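Side-chain contacts in prophenoloxidase b (Marsupenaeus japonicus, PDB 3WKY), which is the plasma precursor of a phenoloxidase, a type 3 copper enzyme that, once activated, probably hydroxylates monophenols and oxidises o-diphenols: residues S197-W202 with G382-A387; E529-E534 with I545-N550. One frame throughout, in Å; residues are numbered along the deposited sequence.

Contact 1 (S197-W202 with G382-A387). With CUO (Cu2-o2 cluster), chain J.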
# COMPACT_ATOMS: atom_id res chain seq x y z
N SER A 197 -22.16 -35.10 -4.00
CA SER A 197 -23.18 -35.68 -4.88
C SER A 197 -24.55 -35.04 -4.67
O SER A 197 -25.28 -34.81 -5.63
CB SER A 197 -23.28 -37.19 -4.67
OG SER A 197 -22.07 -37.81 -5.07
N PHE A 198 -24.89 -34.76 -3.42
CA PHE A 198 -26.13 -34.05 -3.11
C PHE A 198 -26.16 -32.69 -3.82
O PHE A 198 -27.17 -32.28 -4.38
CB PHE A 198 -26.28 -33.87 -1.60
CG PHE A 198 -27.26 -32.80 -1.21
CD1 PHE A 198 -28.63 -32.99 -1.39
CD2 PHE A 198 -26.82 -31.61 -0.64
CE1 PHE A 198 -29.54 -32.00 -1.03
CE2 PHE A 198 -27.72 -30.61 -0.27
CZ PHE A 198 -29.08 -30.81 -0.46
N HIS A 199 -25.03 -32.00 -3.81
CA HIS A 199 -24.95 -30.72 -4.48
C HIS A 199 -25.22 -30.84 -5.99
O HIS A 199 -25.94 -30.04 -6.58
CB HIS A 199 -23.58 -30.10 -4.21
CG HIS A 199 -23.53 -28.65 -4.50
ND1 HIS A 199 -22.75 -28.12 -5.51
CD2 HIS A 199 -24.17 -27.60 -3.93
CE1 HIS A 199 -22.91 -26.81 -5.55
NE2 HIS A 199 -23.75 -26.47 -4.58
N TRP A 200 -24.62 -31.85 -6.62
CA TRP A 200 -24.91 -32.17 -8.02
C TRP A 200 -26.42 -32.43 -8.22
O TRP A 200 -27.06 -31.83 -9.10
CB TRP A 200 -24.07 -33.39 -8.41
CG TRP A 200 -24.42 -34.19 -9.66
CD1 TRP A 200 -25.33 -35.21 -9.75
CD2 TRP A 200 -23.76 -34.12 -10.94
NE1 TRP A 200 -25.31 -35.75 -11.03
CE2 TRP A 200 -24.36 -35.10 -11.77
CE3 TRP A 200 -22.74 -33.32 -11.47
CZ2 TRP A 200 -23.97 -35.29 -13.10
CZ3 TRP A 200 -22.35 -33.51 -12.81
CH2 TRP A 200 -22.97 -34.49 -13.60
N HIS A 201 -26.98 -33.31 -7.40
CA HIS A 201 -28.41 -33.60 -7.49
C HIS A 201 -29.28 -32.38 -7.32
O HIS A 201 -30.26 -32.19 -8.07
CB HIS A 201 -28.80 -34.70 -6.50
CG HIS A 201 -28.49 -36.07 -7.00
ND1 HIS A 201 -29.33 -36.76 -7.85
CD2 HIS A 201 -27.43 -36.88 -6.78
CE1 HIS A 201 -28.80 -37.93 -8.14
NE2 HIS A 201 -27.65 -38.04 -7.50
N TRP A 202 -28.94 -31.54 -6.35
CA TRP A 202 -29.77 -30.36 -6.12
C TRP A 202 -29.83 -29.50 -7.37
O TRP A 202 -30.90 -29.04 -7.79
CB TRP A 202 -29.30 -29.53 -4.90
CG TRP A 202 -30.34 -28.50 -4.57
CD1 TRP A 202 -31.38 -28.64 -3.68
CD2 TRP A 202 -30.51 -27.23 -5.19
NE1 TRP A 202 -32.17 -27.51 -3.70
CE2 TRP A 202 -31.65 -26.63 -4.62
CE3 TRP A 202 -29.80 -26.53 -6.18
CZ2 TRP A 202 -32.10 -25.36 -5.01
CZ3 TRP A 202 -30.24 -25.27 -6.56
CH2 TRP A 202 -31.38 -24.69 -5.97
N GLY A 382 -15.87 -24.33 -10.36
CA GLY A 382 -16.57 -24.30 -11.64
C GLY A 382 -17.56 -25.45 -11.89
O GLY A 382 -18.24 -25.45 -12.91
N ALA A 383 -17.65 -26.42 -10.97
CA ALA A 383 -18.49 -27.61 -11.22
C ALA A 383 -19.31 -27.97 -9.99
O ALA A 383 -18.78 -27.95 -8.88
CB ALA A 383 -17.62 -28.78 -11.63
N VAL A 384 -20.57 -28.35 -10.17
CA VAL A 384 -21.43 -28.58 -9.01
C VAL A 384 -21.06 -29.81 -8.20
O VAL A 384 -21.32 -29.86 -7.00
CB VAL A 384 -22.95 -28.63 -9.36
CG1 VAL A 384 -23.46 -27.24 -9.74
CG2 VAL A 384 -23.22 -29.62 -10.49
N GLU A 385 -20.46 -30.80 -8.84
CA GLU A 385 -20.12 -32.01 -8.11
C GLU A 385 -18.81 -31.89 -7.35
O GLU A 385 -18.47 -32.79 -6.57
CB GLU A 385 -20.13 -33.25 -9.04
CG GLU A 385 -18.96 -33.33 -10.03
CD GLU A 385 -19.11 -32.44 -11.26
OE1 GLU A 385 -19.98 -31.53 -11.29
OE2 GLU A 385 -18.34 -32.65 -12.21
N THR A 386 -18.09 -30.78 -7.54
CA THR A 386 -16.81 -30.59 -6.85
C THR A 386 -16.68 -29.30 -6.01
O THR A 386 -15.77 -29.19 -5.19
CB THR A 386 -15.61 -30.59 -7.84
OG1 THR A 386 -15.82 -29.59 -8.85
CG2 THR A 386 -15.44 -31.98 -8.50
N ALA A 387 -17.55 -28.32 -6.24
CA ALA A 387 -17.35 -26.98 -5.66
C ALA A 387 -17.35 -26.95 -4.14
O ALA A 387 -16.59 -26.19 -3.52
CB ALA A 387 -18.38 -25.98 -6.22
CU1 CUO J . -24.98 -24.72 -5.00
CU2 CUO J . -23.01 -21.75 -5.52
O1 CUO J . -24.42 -23.07 -5.98
O2 CUO J . -23.01 -23.92 -5.74
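His199 ties the helix 193-205 to the loop 382-387 at the type 3 copper site. Its two ring nitrogens do different work. His199 NE2 binds copper CU1 of the Cu2-O2 cluster at 2.2 Å, and His203 and His226 complete that copper's histidines. His199 ND1 gives its hydrogen to Val384 O at 2.7 Å. The bond is nearly straight (167°), lies in the ring plane and meets a lone pair in the carbonyl plane. With copper at one nitrogen and a carbonyl at the other, the rotation of the ring is fixed.

One residue on, Trp200 has CG anti to its backbone N (chi1 163°), which lays CE3 and CZ3 of the indole alongside the Glu385 side chain. Ring and carboxylate planes stand 82° apart. Leu134 touches both side chains, and Glu385 OE2 forms a salt bridge with Arg141. With an alanine in place of Glu385, Arg141 would probably lose its charge partner and a gap would open beside the indole. Val384 CG2 packs 3.9 Å from Trp200 CE3. Glu385 OE1 sits at the indole edge, 3.3 Å from the same Trp200 CE3.

Contact 2 (E529-E534 with I545-N550). With NAG (2-acetamido-2-deoxy-beta-D-glucopyranose), chain F.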
# COMPACT_ATOMS: atom_id res chain seq x y z
N GLU A 529 -32.91 -27.11 9.39
CA GLU A 529 -34.05 -28.02 9.47
C GLU A 529 -33.64 -29.39 10.00
O GLU A 529 -32.68 -30.00 9.53
CB GLU A 529 -34.72 -28.15 8.09
CG GLU A 529 -35.98 -29.05 8.09
CD GLU A 529 -36.73 -28.98 6.77
OE1 GLU A 529 -36.81 -27.88 6.18
OE2 GLU A 529 -37.23 -30.05 6.33
N VAL A 530 -34.39 -29.87 10.99
CA VAL A 530 -34.22 -31.22 11.53
C VAL A 530 -35.33 -32.09 10.96
O VAL A 530 -35.08 -33.20 10.47
CB VAL A 530 -34.34 -31.21 13.07
CG1 VAL A 530 -34.43 -32.65 13.62
CG2 VAL A 530 -33.18 -30.47 13.69
N ASP A 531 -36.55 -31.55 10.99
CA ASP A 531 -37.73 -32.30 10.55
C ASP A 531 -38.93 -31.36 10.47
O ASP A 531 -39.26 -30.67 11.45
CB ASP A 531 -38.02 -33.43 11.55
CG ASP A 531 -38.75 -34.62 10.92
OD1 ASP A 531 -38.99 -34.63 9.70
OD2 ASP A 531 -39.07 -35.58 11.67
N VAL A 532 -39.56 -31.31 9.30
CA VAL A 532 -40.75 -30.49 9.10
C VAL A 532 -41.74 -31.37 8.36
O VAL A 532 -41.47 -31.78 7.23
CB VAL A 532 -40.45 -29.22 8.26
CG1 VAL A 532 -41.75 -28.54 7.82
CG2 VAL A 532 -39.56 -28.26 9.05
N PHE A 533 -42.88 -31.69 8.98
CA PHE A 533 -43.78 -32.67 8.41
C PHE A 533 -45.19 -32.54 8.99
O PHE A 533 -45.36 -32.01 10.09
CB PHE A 533 -43.25 -34.08 8.70
CG PHE A 533 -43.34 -34.45 10.15
CD1 PHE A 533 -42.36 -34.06 11.05
CD2 PHE A 533 -44.42 -35.19 10.63
CE1 PHE A 533 -42.44 -34.38 12.39
CE2 PHE A 533 -44.51 -35.51 11.96
CZ PHE A 533 -43.53 -35.11 12.85
N GLU A 534 -46.20 -33.01 8.25
CA GLU A 534 -47.56 -33.02 8.78
C GLU A 534 -47.86 -34.32 9.53
O GLU A 534 -47.45 -35.40 9.13
CB GLU A 534 -48.61 -32.80 7.68
CG GLU A 534 -50.04 -32.71 8.24
CD GLU A 534 -51.09 -32.36 7.19
OE1 GLU A 534 -50.71 -31.87 6.10
OE2 GLU A 534 -52.29 -32.58 7.46
N ILE A 545 -46.14 -37.87 19.57
CA ILE A 545 -45.74 -38.04 18.18
C ILE A 545 -44.25 -38.38 18.17
O ILE A 545 -43.43 -37.61 18.67
CB ILE A 545 -46.00 -36.79 17.33
CG1 ILE A 545 -47.49 -36.45 17.31
CG2 ILE A 545 -45.51 -37.00 15.91
CD1 ILE A 545 -47.85 -35.21 18.07
N THR A 546 -43.93 -39.54 17.61
CA THR A 546 -42.57 -40.07 17.63
C THR A 546 -42.05 -40.16 16.20
O THR A 546 -42.73 -40.70 15.33
CB THR A 546 -42.53 -41.47 18.25
OG1 THR A 546 -42.82 -41.38 19.65
CG2 THR A 546 -41.16 -42.11 18.06
N ARG A 547 -40.85 -39.63 15.96
CA ARG A 547 -40.23 -39.70 14.65
C ARG A 547 -38.85 -40.32 14.75
O ARG A 547 -38.10 -40.02 15.68
CB ARG A 547 -40.12 -38.31 14.03
CG ARG A 547 -41.45 -37.75 13.55
CD ARG A 547 -41.80 -38.29 12.18
NE ARG A 547 -41.20 -37.47 11.13
CZ ARG A 547 -41.52 -37.54 9.84
NH1 ARG A 547 -42.43 -38.41 9.43
NH2 ARG A 547 -40.92 -36.75 8.95
N HIS A 548 -38.52 -41.18 13.79
CA HIS A 548 -37.20 -41.79 13.70
C HIS A 548 -36.34 -40.92 12.80
O HIS A 548 -36.86 -40.28 11.89
CB HIS A 548 -37.30 -43.19 13.07
CG HIS A 548 -36.01 -43.96 13.09
ND1 HIS A 548 -35.01 -43.75 12.17
CD2 HIS A 548 -35.58 -44.94 13.92
CE1 HIS A 548 -34.00 -44.57 12.44
NE2 HIS A 548 -34.32 -45.30 13.48
N SER A 549 -35.04 -40.92 13.04
CA SER A 549 -34.15 -40.06 12.26
C SER A 549 -34.16 -40.38 10.76
O SER A 549 -34.05 -39.48 9.93
CB SER A 549 -32.74 -40.06 12.87
OG SER A 549 -32.16 -41.36 12.88
N ASN A 550 -34.35 -41.65 10.41
CA ASN A 550 -34.39 -42.05 9.00
C ASN A 550 -35.64 -41.53 8.28
O ASN A 550 -35.73 -41.62 7.07
CB ASN A 550 -34.33 -43.57 8.83
CG ASN A 550 -32.93 -44.13 8.92
OD1 ASN A 550 -31.97 -43.41 9.19
ND2 ASN A 550 -32.81 -45.45 8.70
C1 NAG F . -31.47 -45.95 8.94
C2 NAG F . -31.81 -47.41 9.28
C3 NAG F . -30.52 -48.19 9.52
C4 NAG F . -29.64 -48.10 8.28
C5 NAG F . -29.46 -46.65 7.83
C6 NAG F . -28.82 -46.62 6.45
C7 NAG F . -33.91 -48.12 10.29
C8 NAG F . -34.52 -48.67 11.54
N2 NAG F . -32.72 -47.52 10.41
O3 NAG F . -30.81 -49.54 9.78
O4 NAG F . -28.37 -48.66 8.56
O5 NAG F . -30.70 -45.96 7.75
O6 NAG F . -29.81 -46.87 5.48
O7 NAG F . -34.49 -48.23 9.21
O HOH W 1 -36.87 -37.39 11.76
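The guanidinium of Arg547 lies flat on one face of the Phe533 ring, with centres 3.8 Å apart and planes at 16°. This is a cation-pi stack, with Arg547 NE over the middle of the ring. Arg547 CD adds a CH-pi contact on the same face, and Arg547 CG comes within 3.4 Å of Phe533 CZ. The edge of the ring is met by Ile545 CG2, at 4.1 Å from Phe533 CZ.

The edge of the guanidinium belongs to Asp531. Arg547 grips the carboxylate side-on with two nitrogens, one to each oxygen. Arg547 NH2 donates to Asp531 OD1 at 3.0 Å, and Arg547 NE to Asp531 OD2 at 2.9 Å. Both bonds are close to straight, at 173° and 172°. OD1 uses its syn lone pair; OD2 is met on the syn side but somewhat out of the carboxylate plane. The arginine chain bends at chi2 and chi3, which turns its planar end so that one face lies on the ring and the NE/NH2 edge meets the acid. Salt bridge and stack together hold that end against the ring and fix its rotation.

Asp531 is buried, and its oxygens have further partners. Tyr487 OH bonds to OD2 and the backbone N of Ser553 to OD1. A water donates to both Asp531 OD2 and His548 O, adding a water-mediated link. Beyond it, Asn550 N donates to His548 ND1, and Asn550 ND2 carries an N-linked N-acetylglucosamine.

The contact lies in the Ig-like domain and joins the edge strands of two sheets. Strand 528-534, with a classic beta bulge at Val530 and Asp531 opposite Ile505, pairs with strand 501-509. Strand 541-548 pairs with strand 485-493, whose Tyr487 touches both Phe533 and Arg547. Tyr224, Asn228 and Arg232 of helix 218-239 hydrogen-bond to Glu529, setting the segment's start against the copper domain.

Contact 1 comes first along the chain and is closed before contact 2 opens. Their centres are 26 Å apart, and their nearest atoms about 11 Å, so they do not touch. Contact 1 is buried near the centre of the chain, in the copper-containing domain, and positions one copper ligand from a loop 180 residues away in sequence. Contact 2 lies in the Ig-like domain, about 20 Å from that centre. It joins two segments 11 residues apart, on edge strands of different sheets, beside the 3-10 segment that bears the glycan at Asn550. Helix 218-239 touches both: Phe198 and Trp202 pack on it in contact 1, and Glu529 hydrogen-bonds to it in contact 2.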